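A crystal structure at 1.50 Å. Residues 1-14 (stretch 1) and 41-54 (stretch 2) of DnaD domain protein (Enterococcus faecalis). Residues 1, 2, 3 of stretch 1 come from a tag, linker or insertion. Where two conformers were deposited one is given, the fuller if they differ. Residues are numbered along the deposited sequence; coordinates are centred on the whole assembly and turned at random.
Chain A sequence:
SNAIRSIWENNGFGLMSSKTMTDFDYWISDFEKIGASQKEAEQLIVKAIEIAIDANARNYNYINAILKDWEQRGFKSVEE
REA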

ATOM      1  N   SER A   1      10.534   1.521   2.231  1.00 34.35           N
ATOM      2  CA  SER A   1       9.430   1.682   3.214  1.00 33.96           C
ATOM      3  C   SER A   1       9.256   3.142   3.632  1.00 33.64           C
ATOM      4  O   SER A   1       8.258   3.489   4.264  1.00 33.38           O
ATOM      5  N   ASN A   2      10.218   3.990   3.259  1.00 32.63           N
ATOM      6  CA  ASN A   2      10.241   5.386   3.694  1.00 31.60           C
ATOM      7  C   ASN A   2       9.106   6.198   3.080  1.00 30.02           C
ATOM      8  O   ASN A   2       8.392   6.923   3.792  1.00 29.77           O
ATOM      9  N   ALA A   3       8.944   6.058   1.763  1.00 27.52           N
ATOM     10  CA  ALA A   3       7.906   6.750   0.994  1.00 26.30           C
ATOM     11  C   ALA A   3       6.492   6.391   1.470  1.00 24.79           C
ATOM     12  O   ALA A   3       5.627   7.264   1.624  1.00 22.58           O
ATOM     13  N   ILE A   4       6.263   5.103   1.672  1.00 23.55           N
ATOM     14  CA  ILE A   4       4.991   4.627   2.199  1.00 22.71           C
ATOM     15  C   ILE A   4       4.750   5.157   3.614  1.00 22.13           C
ATOM     16  O   ILE A   4       3.661   5.655   3.912  1.00 20.11           O
ATOM     17  N   ARG A   5       5.757   5.103   4.489  1.00 21.74           N
ATOM     18  CA  ARG A   5       5.588   5.633   5.842  1.00 21.88           C
ATOM     19  C   ARG A   5       5.298   7.146   5.813  1.00 20.18           C
ATOM     20  O   ARG A   5       4.465   7.642   6.592  1.00 18.99           O
ATOM     21  N   SER A   6       5.963   7.874   4.915  1.00 19.44           N
ATOM     22  CA  SER A   6       5.793   9.339   4.847  1.00 20.37           C
ATOM     23  C   SER A   6       4.387   9.748   4.399  1.00 18.95           C
ATOM     24  O   SER A   6       3.772  10.642   4.983  1.00 18.71           O
ATOM     25  N   ILE A   7       3.874   9.137   3.343  1.00 17.84           N
ATOM     26  CA  ILE A   7       2.539   9.484   2.904  1.00 17.17           C
ATOM     27  C   ILE A   7       1.506   9.107   3.960  1.00 16.59           C
ATOM     28  O   ILE A   7       0.561   9.851   4.196  1.00 16.98           O
ATOM     29  N   TRP A   8       1.691   7.971   4.633  1.00 15.83           N
ATOM     30  CA  TRP A   8       0.825   7.561   5.728  1.00 15.86           C
ATOM     31  C   TRP A   8       0.855   8.575   6.873  1.00 15.38           C
ATOM     32  O   TRP A   8      -0.176   9.134   7.279  1.00 16.04           O
ATOM     33  N   GLU A   9       2.054   8.840   7.392  1.00 16.12           N
ATOM     34  CA  GLU A   9       2.175   9.642   8.600  1.00 16.74           C
ATOM     35  C   GLU A   9       1.875  11.126   8.423  1.00 16.80           C
ATOM     36  O   GLU A   9       1.506  11.787   9.386  1.00 19.01           O
ATOM     37  N   ASN A  10       1.983  11.641   7.201  1.00 16.26           N
ATOM     38  CA  ASN A  10       1.690  13.047   6.947  1.00 15.68           C
ATOM     39  C   ASN A  10       0.270  13.298   6.473  1.00 16.16           C
ATOM     40  O   ASN A  10      -0.069  14.427   6.101  1.00 17.79           O
ATOM     41  N   ASN A  11      -0.568  12.270   6.492  1.00 15.91           N
ATOM     42  CA  ASN A  11      -1.908  12.432   5.951  1.00 16.25           C
ATOM     43  C   ASN A  11      -3.006  11.992   6.891  1.00 16.85           C
ATOM     44  O   ASN A  11      -4.112  11.687   6.451  1.00 17.41           O
ATOM     45  N   GLY A  12      -2.712  12.039   8.180  1.00 17.64           N
ATOM     46  CA  GLY A  12      -3.735  11.840   9.210  1.00 18.32           C
ATOM     47  C   GLY A  12      -4.063  10.401   9.528  1.00 18.68           C
ATOM     48  O   GLY A  12      -5.112  10.128  10.136  1.00 20.91           O
ATOM     49  N   PHE A  13      -3.202   9.476   9.131  1.00 18.19           N
ATOM     50  CA  PHE A  13      -3.333   8.073   9.518  1.00 18.14           C
ATOM     51  C   PHE A  13      -2.739   7.798  10.889  1.00 19.22           C
ATOM     52  O   PHE A  13      -2.847   6.680  11.376  1.00 19.62           O
ATOM     53  N   GLY A  14      -2.058   8.766  11.459  1.00 19.25           N
ATOM     54  CA  GLY A  14      -1.290   8.529  12.677  1.00 18.72           C
ATOM     55  C   GLY A  14       0.017   7.830  12.393  1.00 18.94           C
ATOM     56  O   GLY A  14       0.453   7.693  11.244  1.00 19.34           O
ATOM     57  N   ALA A  41       5.838  -1.913  -7.044  1.00 19.66           N
ATOM     58  CA  ALA A  41       5.003  -2.371  -5.939  1.00 19.79           C
ATOM     59  C   ALA A  41       4.829  -1.235  -4.926  1.00 19.84           C
ATOM     60  O   ALA A  41       3.719  -0.984  -4.442  1.00 19.72           O
ATOM     61  N   GLU A  42       5.911  -0.542  -4.607  1.00 20.16           N
ATOM     62  CA  GLU A  42       5.849   0.617  -3.711  1.00 20.94           C
ATOM     63  C   GLU A  42       4.920   1.692  -4.253  1.00 20.38           C
ATOM     64  O   GLU A  42       4.129   2.278  -3.498  1.00 20.87           O
ATOM     65  N   GLN A  43       5.012   1.951  -5.554  0.50 20.08           N
ATOM     66  CA  GLN A  43       4.149   2.925  -6.218  0.50 20.19           C
ATOM     67  C   GLN A  43       2.672   2.547  -6.117  0.50 19.90           C
ATOM     68  O   GLN A  43       1.822   3.411  -5.936  0.50 19.75           O
ATOM     69  N   LEU A  44       2.369   1.256  -6.219  1.00 19.94           N
ATOM     70  CA  LEU A  44       0.987   0.784  -6.083  1.00 19.57           C
ATOM     71  C   LEU A  44       0.454   1.078  -4.681  1.00 19.15           C
ATOM     72  O   LEU A  44      -0.664   1.547  -4.512  1.00 18.80           O
ATOM     73  N   ILE A  45       1.273   0.834  -3.673  1.00 18.44           N
ATOM     74  CA  ILE A  45       0.831   1.071  -2.311  1.00 18.35           C
ATOM     75  C   ILE A  45       0.598   2.579  -2.085  1.00 17.87           C
ATOM     76  O   ILE A  45      -0.411   2.980  -1.513  1.00 17.70           O
ATOM     77  N   VAL A  46       1.516   3.405  -2.558  1.00 17.01           N
ATOM     78  CA  VAL A  46       1.344   4.849  -2.443  1.00 17.00           C
ATOM     79  C   VAL A  46       0.024   5.279  -3.085  1.00 17.09           C
ATOM     80  O   VAL A  46      -0.731   6.084  -2.502  1.00 16.85           O
ATOM     81  N   LYS A  47      -0.256   4.766  -4.283  1.00 17.78           N
ATOM     82  CA  LYS A  47      -1.497   5.110  -4.976  1.00 17.44           C
ATOM     83  C   LYS A  47      -2.744   4.671  -4.184  1.00 17.26           C
ATOM     84  O   LYS A  47      -3.727   5.399  -4.116  1.00 17.47           O
ATOM     85  N   ALA A  48      -2.725   3.459  -3.627  1.00 16.68           N
ATOM     86  CA  ALA A  48      -3.849   2.988  -2.815  1.00 16.62           C
ATOM     87  C   ALA A  48      -4.031   3.912  -1.606  1.00 16.32           C
ATOM     88  O   ALA A  48      -5.149   4.205  -1.211  1.00 17.16           O
ATOM     89  N   ILE A  49      -2.945   4.366  -1.007  1.00 16.84           N
ATOM     90  CA  ILE A  49      -3.059   5.289   0.135  1.00 17.08           C
ATOM     91  C   ILE A  49      -3.685   6.613  -0.285  1.00 17.24           C
ATOM     92  O   ILE A  49      -4.576   7.151   0.411  1.00 17.42           O
ATOM     93  N   GLU A  50      -3.286   7.111  -1.442  1.00 17.43           N
ATOM     94  CA  GLU A  50      -3.897   8.332  -2.007  1.00 18.37           C
ATOM     95  C   GLU A  50      -5.396   8.164  -2.219  1.00 16.85           C
ATOM     96  O   GLU A  50      -6.190   9.060  -1.905  1.00 17.44           O
ATOM     97  N   ILE A  51      -5.787   7.008  -2.744  1.00 16.57           N
ATOM     98  CA  ILE A  51      -7.221   6.705  -2.957  1.00 16.75           C
ATOM     99  C   ILE A  51      -7.983   6.710  -1.619  1.00 16.10           C
ATOM    100  O   ILE A  51      -9.065   7.268  -1.510  1.00 16.55           O
ATOM    101  N   ALA A  52      -7.375   6.139  -0.595  1.00 15.99           N
ATOM    102  CA  ALA A  52      -7.971   6.089   0.728  1.00 15.85           C
ATOM    103  C   ALA A  52      -8.104   7.488   1.329  1.00 15.78           C
ATOM    104  O   ALA A  52      -9.097   7.793   1.993  1.00 15.44           O
ATOM    105  N   ILE A  53      -7.093   8.328   1.129  1.00 15.44           N
ATOM    106  CA  ILE A  53      -7.171   9.725   1.578  1.00 15.42           C
ATOM    107  C   ILE A  53      -8.364  10.437   0.929  1.00 15.59           C
ATOM    108  O   ILE A  53      -9.171  11.086   1.606  1.00 15.03           O
ATOM    109  N   ASP A  54      -8.461  10.327  -0.387  1.00 15.27           N
ATOM    110  CA  ASP A  54      -9.524  11.015  -1.121  1.00 14.99           C
ATOM    111  C   ASP A  54     -10.934  10.528  -0.716  1.00 14.05           C
ATOM    112  O   ASP A  54     -11.868  11.307  -0.668  1.00 13.92           O
TER

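The short helix of residues 2-9 lies almost parallel to the longer helix containing residues 41-54: their axes differ in direction by 6° and come within 9.6 Å. Side chains fill the gap, and they are mostly aliphatic; no hydrogen bond crosses between the stretches.

Two isoleucines of the first helix act as knobs, and they reach their holes differently. The CA-to-CB bond of Ile 4 points sideways, but its m,t rotamer (chi1 -69°, chi2 160°) brings the end of the chain nearer the partner helix, among Glu 42, Ile 45, Val 46 and Ile 49. CD1 of Ile 4 lies 3.8 Å from CD1 of Ile 45 and equally 3.8 Å from CG of Glu 42, while its CG2 is 4.0 Å from CD1 of Ile 49. Ile 7, one turn later, points toward the partner and takes chi1 t (-168°), less usual for an isoleucine in a helix, where m is the common choice. Here CG2 of Ile 7 approaches CD1 of Ile 49 at 3.8 Å, while CD1 of Ile 7 reaches CG1 of Val 46 at 4.0 Å and the methylene CG of Glu 50 at 3.6 Å. Ile 53 completes this second hole.

Ile 49 is the common neighbour. In its extended m,t conformation, CD1 of Ile 49 touches both Ile 4 and Ile 7 and also meets the edge of the Trp 8 ring, 4.4 Å from CE3 of Trp 8. Trp 8 itself points sideways with chi1 t, so it borders the contact rather than filling it.

After the helix the chain turns, and Phe 13 points back toward the partner with chi1 m (-72°). CE2 of Phe 13 lies 3.7 Å from CG1 of Ile 53, at the ring edge, and CZ of Phe 13 is 3.8 Å from CG2 of Ile 49. The small side chain of Ala 52 also lies near the ring's edge, its CB 4.4 Å from CZ of Phe 13. Ile 53, again m,t, sends CD1 to within 3.5 Å of CB of Asn 11, an aliphatic contact made by a polar residue.

Polar groups keep to the margins. Glu 42, with chi1 and chi2 both t, lays its methylenes against Ile 4 while its carboxylate OE2 forms a long salt bridge, 3.8 Å, with the N of Ser 1, a tag residue. Within the first stretch, Ser 6 OG donates to the O of Asn 2 (2.8 Å), and Asn 10 ND2 donates to the O of Ser 6 (2.8 Å). Glu 50, chi1 m, similarly offers its CG to Ile 7 while its OE1 pairs with NZ of Lys 47 at 3.6 Å.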

ATOM      1  CB  SER A   1       9.682   0.811   4.453  1.00 34.57           C
ATOM      2  OG  SER A   1      10.319   1.545   5.495  1.00 37.57           O
ATOM      3  CB  ASN A   2      11.582   6.030   3.341  1.00 32.84           C
ATOM      4  CG  ASN A   2      12.061   6.967   4.405  1.00 35.35           C
ATOM      5  OD1 ASN A   2      12.042   8.191   4.232  1.00 39.47           O
ATOM      6  ND2 ASN A   2      12.482   6.406   5.539  1.00 38.98           N
ATOM      7  CB  ALA A   3       8.045   6.414  -0.476  1.00 26.65           C
ATOM      8  CB  ILE A   4       4.898   3.069   2.152  1.00 22.72           C
ATOM      9  CG1 ILE A   4       4.797   2.615   0.686  1.00 22.95           C
ATOM     10  CG2 ILE A   4       3.711   2.564   2.983  1.00 22.87           C
ATOM     11  CD1 ILE A   4       5.177   1.143   0.464  1.00 22.81           C
ATOM     12  CB  ARG A   5       6.796   5.341   6.762  1.00 21.82           C
ATOM     13  CG  ARG A   5       6.537   5.750   8.201  1.00 23.47           C
ATOM     14  CD  ARG A   5       7.748   5.579   9.130  1.00 27.04           C
ATOM     15  NE  ARG A   5       7.967   4.192   9.536  1.00 32.68           N
ATOM     16  CZ  ARG A   5       9.078   3.492   9.300  1.00 34.26           C
ATOM     17  NH1 ARG A   5       9.164   2.225   9.716  1.00 36.33           N
ATOM     18  NH2 ARG A   5      10.112   4.037   8.652  1.00 36.11           N
ATOM     19  CB  SER A   6       6.808   9.983   3.907  1.00 21.26           C
ATOM     20  OG  SER A   6       8.138   9.654   4.276  1.00 26.36           O
ATOM     21  CB  ILE A   7       2.181   8.963   1.480  1.00 16.59           C
ATOM     22  CG1 ILE A   7       0.886   9.632   1.011  1.00 16.70           C
ATOM     23  CG2 ILE A   7       2.095   7.443   1.429  1.00 18.04           C
ATOM     24  CD1 ILE A   7       0.543   9.434  -0.412  1.00 19.07           C
ATOM     25  CB  TRP A   8       1.268   6.183   6.225  1.00 16.02           C
ATOM     26  CG  TRP A   8       0.472   5.578   7.350  1.00 16.30           C
ATOM     27  CD1 TRP A   8       0.603   5.836   8.682  1.00 17.62           C
ATOM     28  CD2 TRP A   8      -0.513   4.540   7.242  1.00 16.75           C
ATOM     29  NE1 TRP A   8      -0.254   5.049   9.406  1.00 18.54           N
ATOM     30  CE2 TRP A   8      -0.953   4.249   8.546  1.00 17.10           C
ATOM     31  CE3 TRP A   8      -1.084   3.836   6.159  1.00 16.59           C
ATOM     32  CZ2 TRP A   8      -1.944   3.306   8.803  1.00 18.69           C
ATOM     33  CZ3 TRP A   8      -2.053   2.886   6.432  1.00 18.07           C
ATOM     34  CH2 TRP A   8      -2.463   2.630   7.734  1.00 17.96           C
ATOM     35  CB  GLU A   9       3.550   9.426   9.244  1.00 17.58           C
ATOM     36  CG  GLU A   9       3.697   7.997   9.721  1.00 18.29           C
ATOM     37  CD  GLU A   9       4.938   7.738  10.525  1.00 20.12           C
ATOM     38  OE1 GLU A   9       5.914   8.532  10.410  1.00 22.88           O
ATOM     39  OE2 GLU A   9       4.953   6.694  11.245  1.00 20.98           O
ATOM     40  CB  ASN A  10       2.710  13.615   5.961  1.00 15.75           C
ATOM     41  CG  ASN A  10       4.063  13.759   6.593  1.00 16.98           C
ATOM     42  OD1 ASN A  10       4.277  14.689   7.387  1.00 19.68           O
ATOM     43  ND2 ASN A  10       4.975  12.831   6.294  1.00 19.74           N
ATOM     44  CB  ASN A  11      -2.008  11.789   4.560  1.00 16.07           C
ATOM     45  CG  ASN A  11      -1.280  12.581   3.521  1.00 17.09           C
ATOM     46  OD1 ASN A  11      -0.208  12.185   3.035  1.00 19.25           O
ATOM     47  ND2 ASN A  11      -1.808  13.733   3.209  1.00 16.18           N
ATOM     48  CB  PHE A  13      -2.591   7.177   8.542  1.00 18.13           C
ATOM     49  CG  PHE A  13      -3.239   7.039   7.176  1.00 16.92           C
ATOM     50  CD1 PHE A  13      -3.893   5.858   6.822  1.00 17.50           C
ATOM     51  CD2 PHE A  13      -3.084   8.026   6.211  1.00 17.73           C
ATOM     52  CE1 PHE A  13      -4.456   5.718   5.581  1.00 18.41           C
ATOM     53  CE2 PHE A  13      -3.645   7.878   4.960  1.00 16.79           C
ATOM     54  CZ  PHE A  13      -4.312   6.711   4.637  1.00 17.68           C
ATOM     55  CB  ALA A  41       5.618  -3.631  -5.286  1.00 19.76           C
ATOM     56  CB  GLU A  42       7.259   1.168  -3.480  1.00 20.98           C
ATOM     57  CG  GLU A  42       7.387   2.215  -2.383  1.00 23.17           C
ATOM     58  CD  GLU A  42       8.804   2.776  -2.277  1.00 26.16           C
ATOM     59  OE1 GLU A  42       9.299   3.359  -3.267  1.00 33.59           O
ATOM     60  OE2 GLU A  42       9.430   2.605  -1.204  1.00 33.85           O
ATOM     61  CB  GLN A  43       4.545   3.080  -7.693  0.50 20.18           C
ATOM     62  CG  GLN A  43       5.882   3.789  -7.898  0.50 20.10           C
ATOM     63  CD  GLN A  43       6.275   3.946  -9.365  0.50 21.01           C
ATOM     64  OE1 GLN A  43       5.840   3.178 -10.238  0.50 21.81           O
ATOM     65  NE2 GLN A  43       7.133   4.923  -9.636  0.50 21.00           N
ATOM     66  CB  LEU A  44       0.875  -0.714  -6.354  1.00 20.22           C
ATOM     67  CG  LEU A  44       1.005  -1.137  -7.825  1.00 20.77           C
ATOM     68  CD1 LEU A  44       1.115  -2.663  -7.946  1.00 22.60           C
ATOM     69  CD2 LEU A  44      -0.157  -0.617  -8.643  1.00 22.87           C
ATOM     70  CB  ILE A  45       1.796   0.471  -1.261  1.00 18.70           C
ATOM     71  CG1 ILE A  45       1.770  -1.059  -1.347  1.00 20.42           C
ATOM     72  CG2 ILE A  45       1.384   0.908   0.132  1.00 18.99           C
ATOM     73  CD1 ILE A  45       2.943  -1.720  -0.697  1.00 21.10           C
ATOM     74  CB  VAL A  46       2.508   5.609  -3.076  1.00 16.75           C
ATOM     75  CG1 VAL A  46       2.184   7.102  -3.160  1.00 16.96           C
ATOM     76  CG2 VAL A  46       3.794   5.387  -2.280  1.00 17.06           C
ATOM     77  CB  LYS A  47      -1.525   4.504  -6.380  1.00 18.55           C
ATOM     78  CG  LYS A  47      -2.759   4.849  -7.181  1.00 21.06           C
ATOM     79  CD  LYS A  47      -2.733   6.293  -7.654  1.00 28.41           C
ATOM     80  CE  LYS A  47      -4.116   6.919  -7.706  1.00 31.99           C
ATOM     81  NZ  LYS A  47      -4.466   7.536  -6.393  1.00 34.18           N
ATOM     82  CB  ALA A  48      -3.643   1.531  -2.359  1.00 17.40           C
ATOM     83  CB  ILE A  49      -1.690   5.524   0.812  1.00 17.83           C
ATOM     84  CG1 ILE A  49      -1.262   4.233   1.503  1.00 17.77           C
ATOM     85  CG2 ILE A  49      -1.759   6.650   1.826  1.00 18.03           C
ATOM     86  CD1 ILE A  49       0.219   4.236   2.010  1.00 17.62           C
ATOM     87  CB  GLU A  50      -3.241   8.693  -3.338  1.00 18.27           C
ATOM     88  CG  GLU A  50      -1.845   9.241  -3.154  1.00 22.60           C
ATOM     89  CD  GLU A  50      -1.187   9.661  -4.445  1.00 23.94           C
ATOM     90  OE1 GLU A  50      -1.301   8.922  -5.446  1.00 30.06           O
ATOM     91  OE2 GLU A  50      -0.532  10.737  -4.446  1.00 32.06           O
ATOM     92  CB  ILE A  51      -7.383   5.355  -3.691  1.00 16.50           C
ATOM     93  CG1 ILE A  51      -6.921   5.475  -5.148  1.00 17.71           C
ATOM     94  CG2 ILE A  51      -8.817   4.875  -3.651  1.00 16.85           C
ATOM     95  CD1 ILE A  51      -6.718   4.153  -5.866  1.00 18.88           C
ATOM     96  CB  ALA A  52      -7.118   5.179   1.651  1.00 16.06           C
ATOM     97  CB  ILE A  53      -5.886  10.517   1.278  1.00 15.88           C
ATOM     98  CG1 ILE A  53      -4.723   9.989   2.112  1.00 15.57           C
ATOM     99  CG2 ILE A  53      -6.082  12.009   1.629  1.00 15.08           C
ATOM    100  CD1 ILE A  53      -3.358  10.409   1.581  1.00 16.17           C
ATOM    101  CB  ASP A  54      -9.330  10.865  -2.641  1.00 16.16           C
ATOM    102  CG  ASP A  54      -8.201  11.706  -3.183  1.00 18.23           C
ATOM    103  OD1 ASP A  54      -7.700  12.601  -2.462  1.00 19.37           O
ATOM    104  OD2 ASP A  54      -7.825  11.467  -4.352  1.00 22.75           O
TER